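Protein interacting with Hsp90 1 (Saccharomyces cerevisiae, PDB 4CHH) takes part in pre-rRNA processing, is required for the NOP58-snoRNA interaction, is a component of the R2TP complex and interacts with the chaperone HSP90. Local coordinates at residues Ala36-Lys41 against Arg123-Asp128; Ile61-Ser66 against Glu137-Ser142; Arg100-Lys105 against Lys162-Glu167; Asp114-Ser119 against Pro169-Leu174. All blocks are in the same frame, centred on the assembly; numbering follows the deposited sequence.

Interaction 1: residues Ala36-Lys41 against Arg123-Asp128; sequences ADFVIK and RWICDD
F38 presents the edge of its phenyl ring to the end of the I125 side chain, with CE1 lying 3.6 Å from the methyl CD1. The methyl sits near the ring plane, and the two side chains cross obliquely. I125 makes this reach with CG1 lodged between its own backbone N and carbonyl carbon (chi1 63°) and the rest of the chain extended, which carries CD1 well out from helix 119-127. The pair illustrates how a helix can touch a strand through one aromatic edge and one methyl group; I125 also packs on L131 and L135 of the following helix 129-147. On the strand side a classic beta bulge places D37 and F38 together opposite V63 of the neighbouring strand 58-66, and both side chains are turned toward the helix. R132, from helix 129-147, makes a cation-pi contact with the same phenyl ring. Nearer the surface the chemistry turns polar. D37 OD2 and R123 NH1 are 4.2 Å apart, too far for a salt bridge, and the carboxylate and guanidinium planes are inclined at 42°. A water donates to D37 OD1 at 3.0 Å and accepts a weak bond from R123 NH1 at 3.4 Å. R123 bends twice along its chain to come this near, and C126 SG lies over one face of its guanidinium, 3.6 Å above the plane and offset toward the rim.

Interaction 2: residues Ile61-Ser66 against Glu137-Ser142; sequences INVCHS and EWCLES
The helical segment 137-142 lies across the strand segment 61-66, their axes 10.0 Å apart at closest approach and their directions 125° apart, with V63 and C139 nearest at the backbone. This is helix-on-sheet packing, in which helix 129-147 covers a face of the mixed sheet of the PIH1 N-terminal domain near the centre of the chain. I61 carries most of the strand's share. Its CD1 methyl meets CD2 of L140 tip to tip at 3.6 Å, the two side chains crossing at about a right angle. The same residue spreads over the helix backbone: a chi1 of -61° sets CG1 beside the backbone N and CG2 anti to it, and the CG2 branch faces C139 CB at 4.4 Å, while CD1 also passes 4.2 Å from C139 O. V63 adds a looser contact, its CG2 lying 4.2 Å from C139 SG. C115 and I40, from the strands flanking 58-66, join this apolar layer, each touching C139 as well. On the helix, W138 O takes two bonds from one residue: the S142 backbone N and the S142 hydroxyl OG, the latter at 2.7 Å, approach it from opposite faces of the carbonyl plane.

Interaction 3: residues Arg100-Lys105 against Lys162-Glu167; sequences RMDHDK and KKKGAE
A single water is gripped by three groups between the segments: it donates to K164 O at 2.7 Å and to A166 O at 3.0 Å, and accepts from R100 NH2 at 3.0 Å, lying in the guanidinium plane at its edge. It thus ties two carbonyls of the loop to one strand side chain, an example of solvent completing a contact that the protein atoms do not close directly. Beside it, D102 turns OD2 toward the loop, where it lies 4.0 Å from K164 CE and 4.1 Å from G165 CA. The charged ends themselves stand apart, with OD2 5.1 Å from K164 NZ. The other oxygen, OD1, is used at home: H103 N donates to its anti side at 2.8 Å, 21° out of the carboxylate plane, which helps fix the turn of the group. Replacing D102 by an alanine would probably leave K164 without this nearby counter-charge, release the H103 N-H from its side-chain acceptor and take away the carboxylate beside G165 CA. In the loop, G165 has a positive phi of 94°, and a side chain here would press on the preceding carbonyl. K163 NZ donates to G165 O in its carbonyl plane, a bond within the loop. K164 also makes a cation-pi contact with F60, and its N bonds to N62 OD1, both on strand 58-66. The loop, which runs on toward strand 171-174, is therefore held between strand 58-66 and strand 95-103, whose antiparallel neighbour 109-118 supplies D114 as the salt-bridge partner of R100.

Interaction 4: residues Asp114-Ser119 against Pro169-Leu174; sequences DCCINS and PALEVL
D114 and P169 are set aslant, the aspartate bringing OD2 against the CD-CG side of the pyrrolidine ring, 3.4 Å from P169 CD and 3.8 Å from CG. The carbon next to a proline nitrogen is probably slightly polarised and may tolerate the oxygen so near. A water reinforces the pairing by donating both to D114 OD2 and to P169 O, each at 2.6 Å. The second oxygen of the aspartate is engaged differently: OD1 forms a salt bridge with R100 and accepts a hydrogen bond from N62, so the buried charge is well provided for. Two residues along, the orientation repeats with apolar groups. This is the alternation of a beta strand, D114 and C116 turning toward 169-174 while C115 turns to the sheet face covered by helix 129-147. Strand 171-174 pairs with strand 29-47 rather than with 109-118, and the two segments meet through side chains, their nearest CA atoms more than 8 Å apart. L171 sends its CD1 methyl against C116 CB at 3.5 Å. The cysteine sulfur, swung opposite the backbone N (chi1 -163°), leaves the beta carbon to take the touch, and P34 of strand 29-47 packs on both side chains.

In the fold
In these four contacts chemistry only partly follows depth. Interaction 2, at the centre of the chain, is wholly apolar across its segments; interaction 4, also buried, mixes a methyl contact with a water-bridged carboxylate; interaction 1 grades from an aromatic edge to a loose charge pair; interaction 3, at the surface, depends on water and distant charges. All reach the same sheet. Interactions 1 and 2 use adjacent strands, joined by backbone bonds such as I40 O to I61 N, and put successive helices on them. Interactions 3 and 4 meet through R100, which also packs on P169, while N62, H65 and S119 stitch interaction 2 to its neighbours.

Interaction 1: residues Ala36-Lys41 against Arg123-Asp128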
loop_
_atom_site.group_PDB
_atom_site.type_symbol
_atom_site.label_atom_id
_atom_site.label_comp_id
_atom_site.label_asym_id
_atom_site.label_seq_id
_atom_site.Cartn_x
_atom_site.Cartn_y
_atom_site.Cartn_z
ATOM N N ALA A 36 0.824 -2.308 -11.536
ATOM C CA ALA A 36 -0.174 -3.114 -10.816
ATOM C C ALA A 36 0.403 -4.466 -10.387
ATOM O O ALA A 36 1.188 -5.088 -11.115
ATOM C CB ALA A 36 -1.433 -3.327 -11.681
ATOM N N ASP A 37 0.053 -4.902 -9.181
ATOM C CA ASP A 37 0.567 -6.173 -8.702
ATOM C C ASP A 37 -0.605 -6.981 -8.156
ATOM O O ASP A 37 -1.123 -7.866 -8.865
ATOM C CB ASP A 37 1.704 -5.958 -7.667
ATOM C CG ASP A 37 2.385 -7.215 -7.132
ATOM O OD1 ASP A 37 2.003 -8.340 -7.556
ATOM O OD2 ASP A 37 3.266 -7.081 -6.266
ATOM N N PHE A 38 -1.065 -6.667 -6.934
ATOM C CA PHE A 38 -2.213 -7.396 -6.368
ATOM C C PHE A 38 -3.097 -6.458 -5.518
ATOM O O PHE A 38 -2.774 -5.287 -5.362
ATOM C CB PHE A 38 -1.748 -8.662 -5.596
ATOM C CG PHE A 38 -1.016 -8.376 -4.305
ATOM C CD1 PHE A 38 0.357 -8.132 -4.304
ATOM C CD2 PHE A 38 -1.688 -8.401 -3.083
ATOM C CE1 PHE A 38 1.038 -7.900 -3.108
ATOM C CE2 PHE A 38 -1.004 -8.178 -1.889
ATOM C CZ PHE A 38 0.353 -7.914 -1.913
ATOM N N VAL A 39 -4.247 -6.960 -5.049
ATOM C CA VAL A 39 -5.273 -6.202 -4.302
ATOM C C VAL A 39 -5.534 -6.784 -2.924
ATOM O O VAL A 39 -5.624 -8.007 -2.758
ATOM C CB VAL A 39 -6.627 -6.177 -5.102
ATOM C CG1 VAL A 39 -7.738 -5.443 -4.342
ATOM C CG2 VAL A 39 -6.454 -5.543 -6.469
ATOM N N ILE A 40 -5.750 -5.889 -1.958
ATOM C CA ILE A 40 -6.193 -6.241 -0.604
ATOM C C ILE A 40 -7.611 -5.722 -0.506
ATOM O O ILE A 40 -7.842 -4.538 -0.741
ATOM C CB ILE A 40 -5.299 -5.689 0.550
ATOM C CG1 ILE A 40 -3.781 -5.928 0.332
ATOM C CG2 ILE A 40 -5.781 -6.179 1.920
ATOM C CD1 ILE A 40 -2.863 -4.919 1.133
ATOM N N LYS A 41 -8.555 -6.582 -0.163
ATOM C CA LYS A 41 -9.934 -6.158 0.045
ATOM C C LYS A 41 -10.191 -6.179 1.538
ATOM O O LYS A 41 -9.806 -7.123 2.211
ATOM C CB LYS A 41 -10.903 -7.074 -0.716
ATOM C CG LYS A 41 -12.357 -6.680 -0.625
ATOM C CD LYS A 41 -13.184 -7.630 -1.467
ATOM C CE LYS A 41 -14.535 -7.893 -0.873
ATOM N NZ LYS A 41 -15.250 -8.968 -1.612
ATOM N N ARG A 123 9.124 -8.417 -5.453
ATOM C CA ARG A 123 9.618 -9.756 -5.789
ATOM C C ARG A 123 9.904 -10.555 -4.513
ATOM O O ARG A 123 9.662 -11.753 -4.488
ATOM C CB ARG A 123 10.861 -9.680 -6.707
ATOM C CG ARG A 123 10.561 -9.240 -8.164
ATOM C CD ARG A 123 9.128 -8.769 -8.367
ATOM N NE ARG A 123 8.291 -9.778 -8.971
ATOM C CZ ARG A 123 6.973 -9.695 -9.110
ATOM N NH1 ARG A 123 6.311 -8.642 -8.644
ATOM N NH2 ARG A 123 6.307 -10.673 -9.686
ATOM N N TRP A 124 10.396 -9.905 -3.461
ATOM C CA TRP A 124 10.674 -10.571 -2.171
ATOM C C TRP A 124 9.404 -11.176 -1.584
ATOM O O TRP A 124 9.443 -12.284 -1.063
ATOM C CB TRP A 124 11.243 -9.569 -1.138
ATOM C CG TRP A 124 12.567 -8.939 -1.464
ATOM C CD1 TRP A 124 13.526 -9.421 -2.307
ATOM C CD2 TRP A 124 13.118 -7.760 -0.861
ATOM N NE1 TRP A 124 14.600 -8.565 -2.338
ATOM C CE2 TRP A 124 14.389 -7.550 -1.441
ATOM C CE3 TRP A 124 12.655 -6.849 0.111
ATOM C CZ2 TRP A 124 15.218 -6.484 -1.069
ATOM C CZ3 TRP A 124 13.484 -5.800 0.492
ATOM C CH2 TRP A 124 14.733 -5.600 -0.126
ATOM N N ILE A 125 8.271 -10.423 -1.651
ATOM C CA ILE A 125 7.004 -10.858 -1.047
ATOM C C ILE A 125 6.341 -11.995 -1.878
ATOM O O ILE A 125 5.414 -12.627 -1.373
ATOM C CB ILE A 125 6.048 -9.670 -0.736
ATOM C CG1 ILE A 125 5.617 -8.915 -2.035
ATOM C CG2 ILE A 125 6.716 -8.737 0.291
ATOM C CD1 ILE A 125 4.475 -7.938 -1.899
ATOM N N CYS A 126 6.854 -12.283 -3.105
ATOM C CA CYS A 126 6.416 -13.430 -3.926
ATOM C C CYS A 126 6.960 -14.719 -3.350
ATOM O O CYS A 126 6.283 -15.743 -3.398
ATOM C CB CYS A 126 6.889 -13.285 -5.367
ATOM S SG CYS A 126 5.988 -12.067 -6.330
ATOM N N ASP A 127 8.235 -14.682 -2.905
ATOM C CA ASP A 127 9.022 -15.822 -2.435
ATOM C C ASP A 127 8.947 -16.096 -0.925
ATOM O O ASP A 127 9.378 -17.167 -0.491
ATOM C CB ASP A 127 10.498 -15.603 -2.822
ATOM C CG ASP A 127 10.762 -15.436 -4.305
ATOM O OD1 ASP A 127 9.991 -16.008 -5.121
ATOM O OD2 ASP A 127 11.745 -14.752 -4.653
ATOM N N ASP A 128 8.464 -15.137 -0.118
ATOM C CA ASP A 128 8.352 -15.345 1.324
ATOM C C ASP A 128 6.968 -14.880 1.764
ATOM O O ASP A 128 6.653 -13.680 1.723
ATOM C CB ASP A 128 9.498 -14.638 2.082
ATOM C CG ASP A 128 9.573 -14.968 3.572
ATOM O OD1 ASP A 128 8.615 -14.656 4.295
ATOM O OD2 ASP A 128 10.622 -15.478 4.016
HETATM O O HOH W 1 3.290 -9.068 -10.150
#

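Interaction 2: residues Ile61-Ser66 against Glu137-Ser142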
loop_
_atom_site.group_PDB
_atom_site.type_symbol
_atom_site.label_atom_id
_atom_site.label_comp_id
_atom_site.label_asym_id
_atom_site.label_seq_id
_atom_site.Cartn_x
_atom_site.Cartn_y
_atom_site.Cartn_z
ATOM N N ILE A 61 -7.243 -1.958 -1.554
ATOM C CA ILE A 61 -5.900 -1.396 -1.574
ATOM C C ILE A 61 -5.149 -2.015 -2.740
ATOM O O ILE A 61 -4.998 -3.233 -2.787
ATOM C CB ILE A 61 -5.136 -1.604 -0.235
ATOM C CG1 ILE A 61 -5.840 -0.918 0.942
ATOM C CG2 ILE A 61 -3.666 -1.175 -0.400
ATOM C CD1 ILE A 61 -5.351 -1.351 2.412
ATOM N N ASN A 62 -4.687 -1.178 -3.672
ATOM C CA ASN A 62 -3.877 -1.623 -4.789
ATOM C C ASN A 62 -2.397 -1.670 -4.378
ATOM O O ASN A 62 -1.773 -0.628 -4.278
ATOM C CB ASN A 62 -4.087 -0.693 -6.011
ATOM C CG ASN A 62 -5.465 -0.856 -6.639
ATOM O OD1 ASN A 62 -5.950 -1.961 -6.824
ATOM N ND2 ASN A 62 -6.163 0.231 -6.903
ATOM N N VAL A 63 -1.845 -2.881 -4.145
ATOM C CA VAL A 63 -0.416 -3.052 -3.842
ATOM C C VAL A 63 0.281 -3.056 -5.188
ATOM O O VAL A 63 -0.023 -3.866 -6.055
ATOM C CB VAL A 63 -0.064 -4.297 -2.999
ATOM C CG1 VAL A 63 1.399 -4.253 -2.559
ATOM C CG2 VAL A 63 -0.998 -4.427 -1.803
ATOM N N CYS A 64 1.118 -2.083 -5.395
ATOM C CA CYS A 64 1.727 -1.863 -6.682
ATOM C C CYS A 64 3.184 -1.492 -6.492
ATOM O O CYS A 64 3.628 -1.374 -5.352
ATOM C CB CYS A 64 0.945 -0.780 -7.426
ATOM S SG CYS A 64 0.688 0.741 -6.469
ATOM N N HIS A 65 3.943 -1.370 -7.579
ATOM C CA HIS A 65 5.369 -1.103 -7.401
ATOM C C HIS A 65 5.975 -0.203 -8.478
ATOM O O HIS A 65 5.369 0.065 -9.511
ATOM C CB HIS A 65 6.168 -2.428 -7.310
ATOM C CG HIS A 65 6.093 -3.273 -8.536
ATOM N ND1 HIS A 65 7.045 -3.175 -9.538
ATOM C CD2 HIS A 65 5.166 -4.188 -8.900
ATOM C CE1 HIS A 65 6.669 -4.028 -10.477
ATOM N NE2 HIS A 65 5.549 -4.665 -10.139
ATOM N N SER A 66 7.175 0.294 -8.181
ATOM C CA SER A 66 8.000 1.104 -9.064
ATOM C C SER A 66 9.453 1.055 -8.588
ATOM O O SER A 66 9.698 1.044 -7.379
ATOM C CB SER A 66 7.515 2.550 -9.106
ATOM O OG SER A 66 8.435 3.393 -9.790
ATOM N N GLU A 137 -0.089 -5.976 6.229
ATOM C CA GLU A 137 -0.359 -5.256 7.463
ATOM C C GLU A 137 0.168 -3.806 7.377
ATOM O O GLU A 137 -0.554 -2.882 7.762
ATOM C CB GLU A 137 0.281 -6.013 8.667
ATOM C CG GLU A 137 0.107 -5.292 10.010
ATOM C CD GLU A 137 -1.319 -4.989 10.442
ATOM O OE1 GLU A 137 -2.242 -5.757 10.087
ATOM O OE2 GLU A 137 -1.522 -3.947 11.101
ATOM N N TRP A 138 1.411 -3.608 6.850
ATOM C CA TRP A 138 2.020 -2.277 6.655
ATOM C C TRP A 138 1.205 -1.402 5.707
ATOM O O TRP A 138 1.092 -0.194 5.944
ATOM C CB TRP A 138 3.437 -2.394 6.121
ATOM C CG TRP A 138 4.448 -2.805 7.154
ATOM C CD1 TRP A 138 4.369 -2.622 8.508
ATOM C CD2 TRP A 138 5.693 -3.463 6.908
ATOM N NE1 TRP A 138 5.477 -3.156 9.125
ATOM C CE2 TRP A 138 6.337 -3.627 8.163
ATOM C CE3 TRP A 138 6.372 -3.862 5.744
ATOM C CZ2 TRP A 138 7.613 -4.188 8.281
ATOM C CZ3 TRP A 138 7.610 -4.482 5.871
ATOM C CH2 TRP A 138 8.212 -4.645 7.125
ATOM N N CYS A 139 0.644 -2.013 4.634
ATOM C CA CYS A 139 -0.224 -1.322 3.672
ATOM C C CYS A 139 -1.509 -0.875 4.353
ATOM O O CYS A 139 -1.912 0.266 4.171
ATOM C CB CYS A 139 -0.512 -2.201 2.454
ATOM S SG CYS A 139 0.918 -2.442 1.388
ATOM N N LEU A 140 -2.124 -1.744 5.181
ATOM C CA LEU A 140 -3.321 -1.385 5.928
ATOM C C LEU A 140 -3.025 -0.242 6.895
ATOM O O LEU A 140 -3.783 0.716 6.946
ATOM C CB LEU A 140 -3.879 -2.593 6.705
ATOM C CG LEU A 140 -4.466 -3.723 5.851
ATOM C CD1 LEU A 140 -4.441 -5.038 6.609
ATOM C CD2 LEU A 140 -5.858 -3.386 5.364
ATOM N N GLU A 141 -1.916 -0.336 7.656
ATOM C CA GLU A 141 -1.523 0.731 8.586
ATOM C C GLU A 141 -1.253 2.033 7.851
ATOM O O GLU A 141 -1.586 3.097 8.367
ATOM C CB GLU A 141 -0.266 0.332 9.386
ATOM C CG GLU A 141 -0.532 -0.808 10.357
ATOM C CD GLU A 141 0.667 -1.365 11.119
ATOM O OE1 GLU A 141 1.815 -1.273 10.623
ATOM O OE2 GLU A 141 0.441 -1.967 12.191
ATOM N N SER A 142 -0.652 1.959 6.645
ATOM C CA SER A 142 -0.354 3.172 5.867
ATOM C C SER A 142 -1.608 3.956 5.526
ATOM O O SER A 142 -1.569 5.177 5.618
ATOM C CB SER A 142 0.425 2.851 4.596
ATOM O OG SER A 142 1.638 2.224 4.965
#

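Interaction 3: residues Arg100-Lys105 against Lys162-Glu167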
loop_
_atom_site.group_PDB
_atom_site.type_symbol
_atom_site.label_atom_id
_atom_site.label_comp_id
_atom_site.label_asym_id
_atom_site.label_seq_id
_atom_site.Cartn_x
_atom_site.Cartn_y
_atom_site.Cartn_z
ATOM N N ARG A 100 -9.536 7.208 -3.298
ATOM C CA ARG A 100 -10.468 7.594 -4.343
ATOM C C ARG A 100 -11.734 6.751 -4.183
ATOM O O ARG A 100 -11.739 5.784 -3.402
ATOM C CB ARG A 100 -9.850 7.587 -5.750
ATOM C CG ARG A 100 -9.435 6.278 -6.305
ATOM C CD ARG A 100 -8.542 6.525 -7.517
ATOM N NE ARG A 100 -7.913 5.270 -7.907
ATOM C CZ ARG A 100 -6.753 4.841 -7.438
ATOM N NH1 ARG A 100 -6.036 5.604 -6.621
ATOM N NH2 ARG A 100 -6.269 3.676 -7.828
ATOM N N MET A 101 -12.840 7.210 -4.777
ATOM C CA MET A 101 -14.101 6.510 -4.620
ATOM C C MET A 101 -14.484 5.751 -5.869
ATOM O O MET A 101 -14.317 6.238 -6.990
ATOM C CB MET A 101 -15.240 7.465 -4.232
ATOM C CG MET A 101 -15.177 7.905 -2.797
ATOM S SD MET A 101 -16.605 8.879 -2.276
ATOM C CE MET A 101 -15.815 9.877 -0.909
ATOM N N ASP A 102 -14.969 4.540 -5.649
ATOM C CA ASP A 102 -15.551 3.660 -6.643
ATOM C C ASP A 102 -16.917 3.251 -6.112
ATOM O O ASP A 102 -17.306 3.685 -5.027
ATOM C CB ASP A 102 -14.651 2.452 -6.982
ATOM C CG ASP A 102 -14.797 1.959 -8.422
ATOM O OD1 ASP A 102 -15.894 2.161 -9.020
ATOM O OD2 ASP A 102 -13.820 1.377 -8.954
ATOM N N HIS A 103 -17.697 2.531 -6.902
ATOM C CA HIS A 103 -19.027 2.132 -6.464
ATOM C C HIS A 103 -19.254 0.677 -6.813
ATOM O O HIS A 103 -18.758 0.230 -7.845
ATOM C CB HIS A 103 -20.105 3.028 -7.105
ATOM C CG HIS A 103 -20.101 4.439 -6.602
ATOM N ND1 HIS A 103 -19.190 5.377 -7.075
ATOM C CD2 HIS A 103 -20.916 5.039 -5.699
ATOM C CE1 HIS A 103 -19.468 6.504 -6.436
ATOM N NE2 HIS A 103 -20.490 6.349 -5.587
ATOM N N ASP A 104 -19.954 -0.081 -5.945
ATOM C CA ASP A 104 -20.241 -1.485 -6.262
ATOM C C ASP A 104 -21.475 -1.513 -7.216
ATOM O O ASP A 104 -21.978 -0.448 -7.594
ATOM C CB ASP A 104 -20.415 -2.355 -4.982
ATOM C CG ASP A 104 -21.699 -2.211 -4.173
ATOM O OD1 ASP A 104 -22.606 -1.442 -4.603
ATOM O OD2 ASP A 104 -21.805 -2.865 -3.118
ATOM N N LYS A 105 -21.982 -2.711 -7.568
ATOM C CA LYS A 105 -23.110 -2.852 -8.509
ATOM C C LYS A 105 -24.466 -2.429 -7.918
ATOM O O LYS A 105 -25.419 -2.241 -8.676
ATOM C CB LYS A 105 -23.185 -4.294 -9.054
ATOM C CG LYS A 105 -21.854 -4.790 -9.621
ATOM C CD LYS A 105 -21.344 -3.943 -10.775
ATOM C CE LYS A 105 -19.873 -4.113 -11.002
ATOM N NZ LYS A 105 -19.394 -3.263 -12.125
ATOM N N LYS A 162 -5.257 -7.873 -10.621
ATOM C CA LYS A 162 -4.015 -7.126 -10.408
ATOM C C LYS A 162 -4.289 -5.749 -9.731
ATOM O O LYS A 162 -3.454 -5.253 -8.983
ATOM C CB LYS A 162 -3.275 -6.933 -11.745
ATOM C CG LYS A 162 -2.541 -8.203 -12.208
ATOM C CD LYS A 162 -1.721 -7.956 -13.471
ATOM N N LYS A 163 -5.451 -5.150 -10.006
ATOM C CA LYS A 163 -5.834 -3.850 -9.448
ATOM C C LYS A 163 -7.352 -3.692 -9.465
ATOM O O LYS A 163 -8.039 -4.352 -10.236
ATOM C CB LYS A 163 -5.155 -2.671 -10.218
ATOM C CG LYS A 163 -5.629 -2.558 -11.685
ATOM C CD LYS A 163 -5.084 -1.333 -12.423
ATOM C CE LYS A 163 -5.321 -1.428 -13.930
ATOM N NZ LYS A 163 -6.748 -1.711 -14.265
ATOM N N LYS A 164 -7.853 -2.803 -8.611
ATOM C CA LYS A 164 -9.238 -2.381 -8.549
ATOM C C LYS A 164 -9.313 -1.040 -9.241
ATOM O O LYS A 164 -8.527 -0.151 -8.920
ATOM C CB LYS A 164 -9.741 -2.297 -7.094
ATOM C CG LYS A 164 -11.174 -1.794 -6.957
ATOM C CD LYS A 164 -12.211 -2.847 -7.397
ATOM C CE LYS A 164 -13.616 -2.316 -7.328
ATOM N NZ LYS A 164 -14.594 -3.424 -7.459
ATOM N N GLY A 165 -10.221 -0.923 -10.209
ATOM C CA GLY A 165 -10.418 0.303 -10.967
ATOM C C GLY A 165 -9.629 0.346 -12.261
ATOM O O GLY A 165 -8.987 -0.636 -12.653
ATOM N N ALA A 166 -9.686 1.490 -12.954
ATOM C CA ALA A 166 -8.969 1.636 -14.220
ATOM C C ALA A 166 -7.464 1.873 -13.933
ATOM O O ALA A 166 -6.972 1.454 -12.881
ATOM C CB ALA A 166 -9.583 2.775 -15.048
ATOM N N GLU A 167 -6.737 2.540 -14.833
ATOM C CA GLU A 167 -5.308 2.804 -14.677
ATOM C C GLU A 167 -4.985 3.390 -13.287
ATOM O O GLU A 167 -5.747 4.214 -12.790
ATOM C CB GLU A 167 -4.830 3.753 -15.784
ATOM C CG GLU A 167 -5.072 3.234 -17.192
HETATM O O HOH W 2 -7.671 2.145 -10.059
#

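Interaction 4: residues Asp114-Ser119 against Pro169-Leu174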
loop_
_atom_site.group_PDB
_atom_site.type_symbol
_atom_site.label_atom_id
_atom_site.label_comp_id
_atom_site.label_asym_id
_atom_site.label_seq_id
_atom_site.Cartn_x
_atom_site.Cartn_y
_atom_site.Cartn_z
ATOM N N ASP A 114 -3.892 3.359 -3.267
ATOM C CA ASP A 114 -2.781 2.654 -3.919
ATOM C C ASP A 114 -1.619 2.675 -2.938
ATOM O O ASP A 114 -1.366 3.718 -2.340
ATOM C CB ASP A 114 -2.363 3.272 -5.270
ATOM C CG ASP A 114 -3.485 3.451 -6.283
ATOM O OD1 ASP A 114 -4.352 2.559 -6.378
ATOM O OD2 ASP A 114 -3.503 4.495 -6.971
ATOM N N CYS A 115 -0.953 1.549 -2.742
ATOM C CA CYS A 115 0.224 1.439 -1.856
ATOM C C CYS A 115 1.376 0.944 -2.717
ATOM O O CYS A 115 1.400 -0.232 -3.074
ATOM C CB CYS A 115 -0.056 0.488 -0.684
ATOM S SG CYS A 115 -1.094 1.194 0.615
ATOM N N CYS A 116 2.307 1.843 -3.071
ATOM C CA CYS A 116 3.406 1.574 -3.979
ATOM C C CYS A 116 4.702 1.299 -3.240
ATOM O O CYS A 116 5.145 2.088 -2.408
ATOM C CB CYS A 116 3.564 2.740 -4.961
ATOM S SG CYS A 116 4.542 2.352 -6.426
ATOM N N ILE A 117 5.321 0.173 -3.571
ATOM C CA ILE A 117 6.579 -0.242 -2.952
ATOM C C ILE A 117 7.638 -0.354 -4.038
ATOM O O ILE A 117 7.310 -0.296 -5.229
ATOM C CB ILE A 117 6.415 -1.575 -2.150
ATOM C CG1 ILE A 117 6.031 -2.774 -3.099
ATOM C CG2 ILE A 117 5.439 -1.386 -0.976
ATOM C CD1 ILE A 117 5.963 -4.174 -2.465
ATOM N N ASN A 118 8.901 -0.528 -3.637
ATOM C CA ASN A 118 9.966 -0.721 -4.601
ATOM C C ASN A 118 9.735 -2.043 -5.317
ATOM O O ASN A 118 9.323 -3.012 -4.693
ATOM C CB ASN A 118 11.326 -0.701 -3.920
ATOM C CG ASN A 118 12.469 -0.860 -4.872
ATOM O OD1 ASN A 118 12.934 -1.980 -5.119
ATOM N ND2 ASN A 118 12.901 0.251 -5.480
ATOM N N SER A 119 10.031 -2.079 -6.613
ATOM C CA SER A 119 9.890 -3.250 -7.464
ATOM C C SER A 119 10.644 -4.496 -6.940
ATOM O O SER A 119 10.127 -5.612 -7.075
ATOM C CB SER A 119 10.380 -2.893 -8.855
ATOM O OG SER A 119 9.486 -1.929 -9.377
ATOM N N PRO A 169 -3.477 5.882 -10.897
ATOM C CA PRO A 169 -2.999 7.242 -11.173
ATOM C C PRO A 169 -1.584 7.463 -10.639
ATOM O O PRO A 169 -1.127 6.729 -9.743
ATOM C CB PRO A 169 -4.031 8.123 -10.462
ATOM C CG PRO A 169 -4.556 7.280 -9.357
ATOM C CD PRO A 169 -4.545 5.879 -9.871
ATOM N N ALA A 170 -0.863 8.443 -11.231
ATOM C CA ALA A 170 0.505 8.732 -10.815
ATOM C C ALA A 170 0.547 9.269 -9.389
ATOM O O ALA A 170 -0.392 9.926 -8.925
ATOM C CB ALA A 170 1.164 9.738 -11.762
ATOM N N LEU A 171 1.635 8.961 -8.692
ATOM C CA LEU A 171 1.881 9.466 -7.354
ATOM C C LEU A 171 2.772 10.670 -7.471
ATOM O O LEU A 171 3.804 10.606 -8.143
ATOM C CB LEU A 171 2.537 8.409 -6.472
ATOM C CG LEU A 171 1.681 7.211 -6.115
ATOM C CD1 LEU A 171 2.549 6.012 -5.870
ATOM C CD2 LEU A 171 0.856 7.500 -4.885
ATOM N N GLU A 172 2.383 11.764 -6.829
ATOM C CA GLU A 172 3.153 12.997 -6.849
ATOM C C GLU A 172 4.062 13.002 -5.638
ATOM O O GLU A 172 3.585 12.918 -4.506
ATOM C CB GLU A 172 2.227 14.214 -6.867
ATOM C CG GLU A 172 1.356 14.316 -8.113
ATOM C CD GLU A 172 0.568 15.610 -8.228
ATOM O OE1 GLU A 172 -0.099 16.002 -7.242
ATOM O OE2 GLU A 172 0.609 16.229 -9.318
ATOM N N VAL A 173 5.368 13.016 -5.861
ATOM C CA VAL A 173 6.288 12.943 -4.736
ATOM C C VAL A 173 7.356 14.025 -4.830
ATOM O O VAL A 173 7.749 14.435 -5.929
ATOM C CB VAL A 173 6.937 11.526 -4.565
ATOM C CG1 VAL A 173 5.881 10.427 -4.448
ATOM C CG2 VAL A 173 7.931 11.201 -5.683
ATOM N N LEU A 174 7.862 14.439 -3.664
ATOM C CA LEU A 174 8.974 15.377 -3.593
ATOM C C LEU A 174 10.254 14.586 -3.860
ATOM O O LEU A 174 10.284 13.368 -3.677
ATOM C CB LEU A 174 9.007 16.122 -2.247
ATOM C CG LEU A 174 7.981 17.273 -2.137
ATOM C CD1 LEU A 174 6.728 16.826 -1.395
ATOM C CD2 LEU A 174 8.576 18.471 -1.433
HETATM O O HOH W 3 -1.582 6.270 -7.201
#